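Local coordinates for protein RNA polymerase ECF-subfamily sigma factor (PDB 6DXO) that probably directs RNA polymerase to specific promoters as an ECF sigma factor for aerial mycelium formation, usually held inactive by an anti-sigma factor until released, at residues 28-33 / 41-46; 49-54 / 66-71; 101-106 / 139-144. One frame throughout, in Å; residues are numbered along the deposited sequence.

Contact 1 of 3, residues 28-33 / 41-46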
# COMPACT_ATOMS: atom_id res chain seq x y z
N ARG A 28 3.05 -7.44 2.87
CA ARG A 28 3.28 -8.70 3.58
C ARG A 28 4.15 -9.66 2.80
O ARG A 28 4.98 -10.35 3.38
CB ARG A 28 1.97 -9.35 4.00
CG ARG A 28 1.24 -8.55 5.08
CD ARG A 28 0.12 -9.37 5.67
NE ARG A 28 -1.08 -9.33 4.86
CZ ARG A 28 -2.09 -8.49 5.09
NH1 ARG A 28 -2.03 -7.64 6.10
NH2 ARG A 28 -3.16 -8.51 4.31
N TYR A 29 4.00 -9.69 1.47
CA TYR A 29 4.90 -10.53 0.67
C TYR A 29 6.36 -10.06 0.83
O TYR A 29 7.29 -10.87 1.03
CB TYR A 29 4.47 -10.51 -0.79
CG TYR A 29 5.51 -11.15 -1.70
CD1 TYR A 29 5.61 -12.54 -1.80
CD2 TYR A 29 6.43 -10.37 -2.40
CE1 TYR A 29 6.58 -13.14 -2.63
CE2 TYR A 29 7.40 -10.96 -3.22
CZ TYR A 29 7.47 -12.33 -3.31
OH TYR A 29 8.45 -12.91 -4.11
N ILE A 30 6.55 -8.75 0.78
CA ILE A 30 7.87 -8.13 0.85
C ILE A 30 8.48 -8.22 2.26
O ILE A 30 9.68 -8.47 2.42
CB ILE A 30 7.82 -6.66 0.36
CG1 ILE A 30 7.45 -6.58 -1.13
CG2 ILE A 30 9.15 -5.94 0.58
CD1 ILE A 30 7.36 -5.14 -1.66
N TYR A 31 7.63 -8.04 3.27
CA TYR A 31 8.04 -7.84 4.67
C TYR A 31 9.05 -8.89 5.14
O TYR A 31 10.03 -8.58 5.83
CB TYR A 31 6.80 -7.94 5.56
CG TYR A 31 7.01 -7.54 7.00
CD1 TYR A 31 6.94 -6.22 7.38
CD2 TYR A 31 7.24 -8.50 8.00
CE1 TYR A 31 7.11 -5.83 8.71
CE2 TYR A 31 7.42 -8.11 9.34
CZ TYR A 31 7.35 -6.78 9.68
OH TYR A 31 7.52 -6.38 11.00
N TYR A 32 8.77 -10.14 4.77
CA TYR A 32 9.51 -11.27 5.32
C TYR A 32 10.75 -11.56 4.49
O TYR A 32 11.53 -12.46 4.82
CB TYR A 32 8.60 -12.50 5.43
CG TYR A 32 7.41 -12.34 6.37
CD1 TYR A 32 7.48 -12.72 7.71
CD2 TYR A 32 6.19 -11.84 5.90
CE1 TYR A 32 6.37 -12.59 8.56
CE2 TYR A 32 5.10 -11.69 6.74
CZ TYR A 32 5.18 -12.08 8.06
OH TYR A 32 4.08 -11.93 8.87
N ARG A 33 10.94 -10.77 3.42
CA ARG A 33 12.02 -10.99 2.45
C ARG A 33 13.09 -9.90 2.46
O ARG A 33 14.03 -9.96 1.67
CB ARG A 33 11.45 -11.14 1.03
CG ARG A 33 10.68 -12.42 0.87
CD ARG A 33 9.87 -12.47 -0.42
NE ARG A 33 9.29 -13.79 -0.62
CZ ARG A 33 8.24 -14.28 0.04
NH1 ARG A 33 7.62 -13.55 0.97
NH2 ARG A 33 7.82 -15.51 -0.22
N GLU A 41 8.47 -0.97 3.27
CA GLU A 41 7.57 0.13 2.90
C GLU A 41 7.99 0.74 1.57
O GLU A 41 7.16 0.98 0.69
CB GLU A 41 7.54 1.21 3.99
CG GLU A 41 6.94 0.75 5.32
CD GLU A 41 7.25 1.69 6.48
OE1 GLU A 41 8.01 2.66 6.29
OE2 GLU A 41 6.73 1.46 7.59
N ASP A 42 9.29 0.99 1.42
CA ASP A 42 9.82 1.61 0.20
C ASP A 42 9.60 0.75 -1.05
O ASP A 42 9.20 1.26 -2.10
CB ASP A 42 11.31 1.95 0.35
CG ASP A 42 11.56 3.13 1.26
OD1 ASP A 42 10.59 3.84 1.62
OD2 ASP A 42 12.74 3.37 1.62
N LEU A 43 9.87 -0.54 -0.93
CA LEU A 43 9.65 -1.44 -2.06
C LEU A 43 8.15 -1.64 -2.35
O LEU A 43 7.76 -1.98 -3.46
CB LEU A 43 10.37 -2.79 -1.85
CG LEU A 43 11.90 -2.76 -1.83
CD1 LEU A 43 12.46 -4.17 -1.64
CD2 LEU A 43 12.47 -2.12 -3.08
N THR A 44 7.30 -1.41 -1.35
CA THR A 44 5.86 -1.52 -1.59
C THR A 44 5.46 -0.36 -2.48
O THR A 44 4.76 -0.53 -3.49
CB THR A 44 5.06 -1.50 -0.25
OG1 THR A 44 5.41 -2.66 0.51
CG2 THR A 44 3.56 -1.54 -0.52
N SER A 45 5.94 0.82 -2.12
CA SER A 45 5.71 2.02 -2.92
C SER A 45 6.25 1.83 -4.33
O SER A 45 5.56 2.07 -5.31
CB SER A 45 6.38 3.22 -2.26
OG SER A 45 6.38 4.35 -3.12
N GLU A 46 7.50 1.38 -4.43
CA GLU A 46 8.09 1.14 -5.76
C GLU A 46 7.32 0.12 -6.62
O GLU A 46 7.23 0.28 -7.85
CB GLU A 46 9.55 0.73 -5.64
CG GLU A 46 10.28 0.69 -6.98
CD GLU A 46 10.31 2.05 -7.67
OE1 GLU A 46 10.34 3.08 -6.96
OE2 GLU A 46 10.31 2.09 -8.92
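Ile30, near the end of helix 12-31, pushes its side chain against Leu43 and Thr44 of helix 37-53, making a small, buried apolar contact in the helical core of sigma region 2. The facing backbones are close, with Ile30 CA and Thr44 CA 7.3 Å apart. Nearly all the touching is done by the end of the isoleucine. With CG1 anti to the carbonyl carbon (chi1 -65°) and the chain extended beyond it, CD1 is carried straight at the opposite helix, where it lies 3.8 Å from Leu43 CB and 3.7 Å from Leu43 O. The branch methyl CG2 comes up beside the same CB at 4.2 Å. Isoleucine suits the place because one arm spans the gap while the other widens the apolar surface.

CD1 also reaches Thr44, whose OG1 stands 3.8 Å from it. That hydroxyl is already engaged, being hydrogen-bonded to Ala40 O one turn earlier, while Leu43 O receives a bond from Thr47 OG1. Beyond the pair, helix 65-79 adds Ala73 against Ile30 and Val77 against Leu43, so that three helices meet here. On another side of helix 37-53, Gln66 of the partner chain bonds to Glu41 O.

Asp42, Leu43, Thr44 and Ser45 form the motif that probably binds the polymerase core. No polar bond joins the two segments; a methyl packs by van der Waals contact on Leu43 and on the backbone of the facing helix. The oxygens it meets have hydrogen bonds within their own helix, which probably lowers the cost of burying them; the packing of Ile30 then holds this side of the motif against helix 12-31.

Contact 2 of 3, residues 49-54 / 66-71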
# COMPACT_ATOMS: atom_id res chain seq x y z
N LEU A 49 4.36 1.93 -8.03
CA LEU A 49 4.80 2.94 -8.99
C LEU A 49 5.18 2.30 -10.33
O LEU A 49 4.93 2.88 -11.40
CB LEU A 49 5.96 3.77 -8.43
CG LEU A 49 5.55 4.85 -7.42
CD1 LEU A 49 6.78 5.49 -6.79
CD2 LEU A 49 4.70 5.91 -8.10
N ARG A 50 5.77 1.11 -10.28
CA ARG A 50 6.15 0.41 -11.50
C ARG A 50 4.91 -0.07 -12.26
O ARG A 50 4.84 0.06 -13.48
CB ARG A 50 7.07 -0.77 -11.18
CG ARG A 50 7.60 -1.50 -12.39
CD ARG A 50 8.85 -0.84 -12.92
NE ARG A 50 10.01 -1.08 -12.06
CZ ARG A 50 10.89 -2.06 -12.26
NH1 ARG A 50 10.75 -2.88 -13.29
NH2 ARG A 50 11.91 -2.21 -11.43
N ALA A 51 3.93 -0.59 -11.53
CA ALA A 51 2.69 -1.07 -12.13
C ALA A 51 2.01 0.09 -12.84
O ALA A 51 1.47 -0.06 -13.94
CB ALA A 51 1.78 -1.65 -11.08
N LEU A 52 2.03 1.24 -12.18
CA LEU A 52 1.36 2.43 -12.68
C LEU A 52 2.02 2.89 -13.96
O LEU A 52 1.35 3.15 -14.96
CB LEU A 52 1.44 3.53 -11.61
CG LEU A 52 0.86 4.91 -11.94
CD1 LEU A 52 0.52 5.62 -10.64
CD2 LEU A 52 1.85 5.71 -12.74
N ARG A 53 3.35 2.96 -13.94
CA ARG A 53 4.10 3.40 -15.11
C ARG A 53 3.94 2.46 -16.31
O ARG A 53 4.11 2.89 -17.45
CB ARG A 53 5.58 3.58 -14.77
CG ARG A 53 5.85 4.69 -13.76
CD ARG A 53 7.32 5.05 -13.72
NE ARG A 53 8.15 3.97 -13.20
CZ ARG A 53 8.72 3.98 -12.00
NH1 ARG A 53 8.55 5.02 -11.19
NH2 ARG A 53 9.46 2.95 -11.60
N ARG A 54 3.62 1.19 -16.06
CA ARG A 54 3.45 0.23 -17.15
C ARG A 54 1.99 -0.13 -17.39
O ARG A 54 1.69 -1.04 -18.14
CB ARG A 54 4.25 -1.05 -16.88
CG ARG A 54 5.66 -0.83 -16.36
CD ARG A 54 6.47 -2.12 -16.39
NE ARG A 54 7.22 -2.27 -17.63
CZ ARG A 54 8.53 -2.03 -17.74
NH1 ARG A 54 9.22 -1.64 -16.68
NH2 ARG A 54 9.14 -2.18 -18.91
N GLY A 66 -3.35 -8.49 -9.02
CA GLY A 66 -2.69 -8.90 -7.79
C GLY A 66 -1.46 -9.76 -8.05
O GLY A 66 -0.41 -9.56 -7.46
N ALA A 67 -1.59 -10.74 -8.95
CA ALA A 67 -0.46 -11.58 -9.31
C ALA A 67 0.65 -10.76 -9.96
O ALA A 67 1.82 -11.01 -9.74
CB ALA A 67 -0.91 -12.72 -10.24
N TRP A 68 0.28 -9.76 -10.75
CA TRP A 68 1.26 -8.90 -11.40
C TRP A 68 2.04 -8.10 -10.37
O TRP A 68 3.26 -7.99 -10.44
CB TRP A 68 0.53 -7.96 -12.37
CG TRP A 68 1.42 -7.17 -13.26
CD1 TRP A 68 2.57 -7.58 -13.85
CD2 TRP A 68 1.20 -5.83 -13.70
NE1 TRP A 68 3.10 -6.57 -14.62
CE2 TRP A 68 2.27 -5.48 -14.55
CE3 TRP A 68 0.20 -4.88 -13.44
CZ2 TRP A 68 2.38 -4.22 -15.15
CZ3 TRP A 68 0.31 -3.62 -14.03
CH2 TRP A 68 1.39 -3.31 -14.88
N LEU A 69 1.31 -7.54 -9.41
CA LEU A 69 1.96 -6.79 -8.33
C LEU A 69 2.98 -7.69 -7.63
O LEU A 69 4.10 -7.29 -7.38
CB LEU A 69 0.91 -6.30 -7.34
CG LEU A 69 0.05 -5.11 -7.80
CD1 LEU A 69 -1.06 -4.81 -6.80
CD2 LEU A 69 0.90 -3.86 -8.04
N VAL A 70 2.58 -8.91 -7.30
CA VAL A 70 3.45 -9.83 -6.59
C VAL A 70 4.71 -10.15 -7.40
O VAL A 70 5.83 -10.19 -6.86
CB VAL A 70 2.69 -11.10 -6.18
CG1 VAL A 70 3.66 -12.16 -5.69
CG2 VAL A 70 1.66 -10.76 -5.08
N THR A 71 4.54 -10.33 -8.70
CA THR A 71 5.68 -10.63 -9.55
C THR A 71 6.60 -9.43 -9.69
O THR A 71 7.81 -9.59 -9.74
CB THR A 71 5.24 -11.22 -10.92
OG1 THR A 71 4.36 -10.31 -11.59
CG2 THR A 71 4.49 -12.51 -10.71
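The six-membered end of the Trp68 indole lies against the last turn of helix 37-53, with Ala51 against its outer carbons. CZ3 meets Ala51 CB at 3.8 Å, and CH2 comes within 3.4 Å of Ala51 O, the oxygen standing obliquely to the ring. Further along, Arg54 CB approaches CZ2 at 4.1 Å, so the arginine contributes its aliphatic root while its guanidinium leads away. Leu69 supplies the other branch of the grip: its CD2 touches Ala51 CB at 3.9 Å. Alanine suits this place because its single methyl lets the helices come close, with Ala51 CA and Leu69 CA 6.9 Å apart.

Trp68 reaches across because its CG is anti to the backbone N (chi1 -171°), which swings the indole out from helix 65-79. In the next shell, Phe58 stacks on the indole and Trp60 meets it edge-to-face, both from the connection between the two helices. Leu69 packs onward against Tyr22 and Val26 of helix 12-31. Thr71 OG1 bonds back to Trp68 O at 2.8 Å, a local tie within the helix. Trp68, itself packed by Phe58 and Trp60, lies against the helix end, in an arrangement that belongs to the compact helical bundle of sigma-70 region 2.

Contact 3 of 3, residues 101-106 / 139-144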
# COMPACT_ATOMS: atom_id res chain seq x y z
N PRO A 101 10.84 10.08 11.48
CA PRO A 101 9.52 9.59 11.88
C PRO A 101 8.59 10.67 12.45
O PRO A 101 7.46 10.81 11.97
CB PRO A 101 9.84 8.53 12.95
CG PRO A 101 11.32 8.65 13.22
CD PRO A 101 11.91 9.21 11.98
N GLN A 102 9.04 11.42 13.46
CA GLN A 102 8.19 12.44 14.07
C GLN A 102 7.75 13.53 13.08
O GLN A 102 6.56 13.86 13.01
CB GLN A 102 8.89 13.07 15.28
CG GLN A 102 9.08 12.12 16.44
CD GLN A 102 7.76 11.68 17.06
OE1 GLN A 102 7.19 12.39 17.88
NE2 GLN A 102 7.28 10.51 16.66
N GLN A 103 8.69 14.10 12.35
CA GLN A 103 8.37 15.15 11.39
C GLN A 103 7.51 14.63 10.24
O GLN A 103 6.61 15.33 9.76
CB GLN A 103 9.65 15.81 10.85
CG GLN A 103 10.44 16.56 11.91
CD GLN A 103 11.70 17.22 11.37
OE1 GLN A 103 11.99 17.13 10.18
NE2 GLN A 103 12.44 17.90 12.24
N GLN A 104 7.78 13.41 9.80
CA GLN A 104 6.98 12.85 8.70
C GLN A 104 5.52 12.68 9.12
O GLN A 104 4.61 13.11 8.43
CB GLN A 104 7.56 11.52 8.22
CG GLN A 104 6.93 11.10 6.88
CD GLN A 104 7.56 9.87 6.26
OE1 GLN A 104 6.89 9.12 5.54
NE2 GLN A 104 8.85 9.66 6.51
N GLU A 105 5.31 12.05 10.26
CA GLU A 105 3.97 11.85 10.79
C GLU A 105 3.25 13.18 11.03
O GLU A 105 2.05 13.29 10.78
CB GLU A 105 4.01 11.07 12.10
CG GLU A 105 2.64 10.84 12.70
CD GLU A 105 2.68 9.85 13.84
OE1 GLU A 105 3.79 9.54 14.32
OE2 GLU A 105 1.59 9.38 14.26
N CYS A 106 3.97 14.18 11.52
CA CYS A 106 3.35 15.48 11.79
C CYS A 106 2.82 16.11 10.49
O CYS A 106 1.66 16.50 10.42
CB CYS A 106 4.33 16.44 12.49
SG CYS A 106 3.56 17.96 13.12
N VAL A 139 8.50 21.44 8.20
CA VAL A 139 8.39 22.18 6.94
C VAL A 139 9.71 22.87 6.59
O VAL A 139 10.03 23.04 5.42
CB VAL A 139 7.23 23.20 6.98
CG1 VAL A 139 7.12 23.90 5.64
CG2 VAL A 139 5.92 22.51 7.33
N ARG A 140 10.46 23.27 7.61
CA ARG A 140 11.76 23.90 7.38
C ARG A 140 12.73 22.90 6.76
O ARG A 140 13.52 23.25 5.88
CB ARG A 140 12.33 24.50 8.68
CG ARG A 140 13.49 23.72 9.27
CD ARG A 140 14.52 24.64 9.93
NE ARG A 140 14.04 25.21 11.18
CZ ARG A 140 14.25 24.68 12.38
NH1 ARG A 140 14.94 23.55 12.50
NH2 ARG A 140 13.78 25.27 13.47
N THR A 141 12.64 21.64 7.20
CA THR A 141 13.46 20.57 6.65
C THR A 141 13.10 20.25 5.20
O THR A 141 13.98 19.96 4.38
CB THR A 141 13.38 19.30 7.48
OG1 THR A 141 13.90 19.55 8.79
CG2 THR A 141 14.16 18.17 6.82
N LEU A 142 11.81 20.29 4.88
CA LEU A 142 11.39 20.12 3.49
C LEU A 142 11.97 21.25 2.65
O LEU A 142 12.31 21.06 1.48
CB LEU A 142 9.87 20.14 3.37
CG LEU A 142 9.08 18.91 3.82
CD1 LEU A 142 7.59 19.19 3.66
CD2 LEU A 142 9.48 17.68 3.03
N ALA A 143 12.07 22.43 3.25
CA ALA A 143 12.55 23.61 2.55
C ALA A 143 14.03 23.49 2.18
O ALA A 143 14.46 24.03 1.16
CB ALA A 143 12.30 24.86 3.37
N ARG A 144 14.80 22.78 3.00
CA ARG A 144 16.22 22.63 2.74
C ARG A 144 16.52 21.53 1.71
O ARG A 144 17.12 21.80 0.67
CB ARG A 144 17.02 22.40 4.03
CG ARG A 144 16.88 21.02 4.64
CD ARG A 144 17.83 20.87 5.81
NE ARG A 144 17.72 22.01 6.71
CZ ARG A 144 16.96 22.03 7.80
NH1 ARG A 144 16.24 20.97 8.14
NH2 ARG A 144 16.91 23.12 8.56
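The flat carboxamide of Gln103 meets the hydroxyl of Thr141 through its oxygen: OE1 lies 3.4 Å from Thr141 OG1, which is displaced from the amide plane. Seen from the carbonyl, the approach is bent, the CD–OE1···OG1 angle being near 119°. The amide nitrogen stands farther off, with NE2 4.1 Å from OG1, and Thr141 CB is 3.7 Å from OE1. A second flat group, the guanidinium of Arg144, has Arg140 O 4.1 Å above one face, over its centre.

Gln103 gets across because its chain is extended beyond CG (chi2 -179°), the reach that makes a long amide suitable where the backbones stand well apart. Gln103 CA and Val139 CA are 8.3 Å from each other. The glutamine crosses the short threonine at about a right angle. The main polar partner of Thr141 OG1 is Arg137 O, one turn back in its own helix, so the glutamine oxygen is a secondary neighbour and the meeting is loose.

At the start of helix 101-112, Gln103 N is hydrogen-bonded to Asn100 OD1. The glutamine also packs on Leu134, Arg137 and Ala138 of helix 128-144, while Leu142 turns to helix 89-98. Within region 4 this is a surface contact where the start of helix 101-112 meets the last turns of helix 128-144.

From the N terminus, helix 12-31 runs into a short turn and the chain folds back as helix 37-53; contact 1 closes that hairpin. The same second helix then carries contact 2, which closes the longer connection to helix 65-79. A salt bridge from Glu46 to Arg53 along helix 37-53 joins the two, whose centres are about 13 Å apart. Contact 3 comes later, closing a span of 32 residues that includes helix 117-124, within region 4. The three follow in series, neither nesting nor crossing. Contacts 1 and 2 tie together region 2, whereas contact 3, about 30 Å centre to centre from contact 2, belongs to region 4.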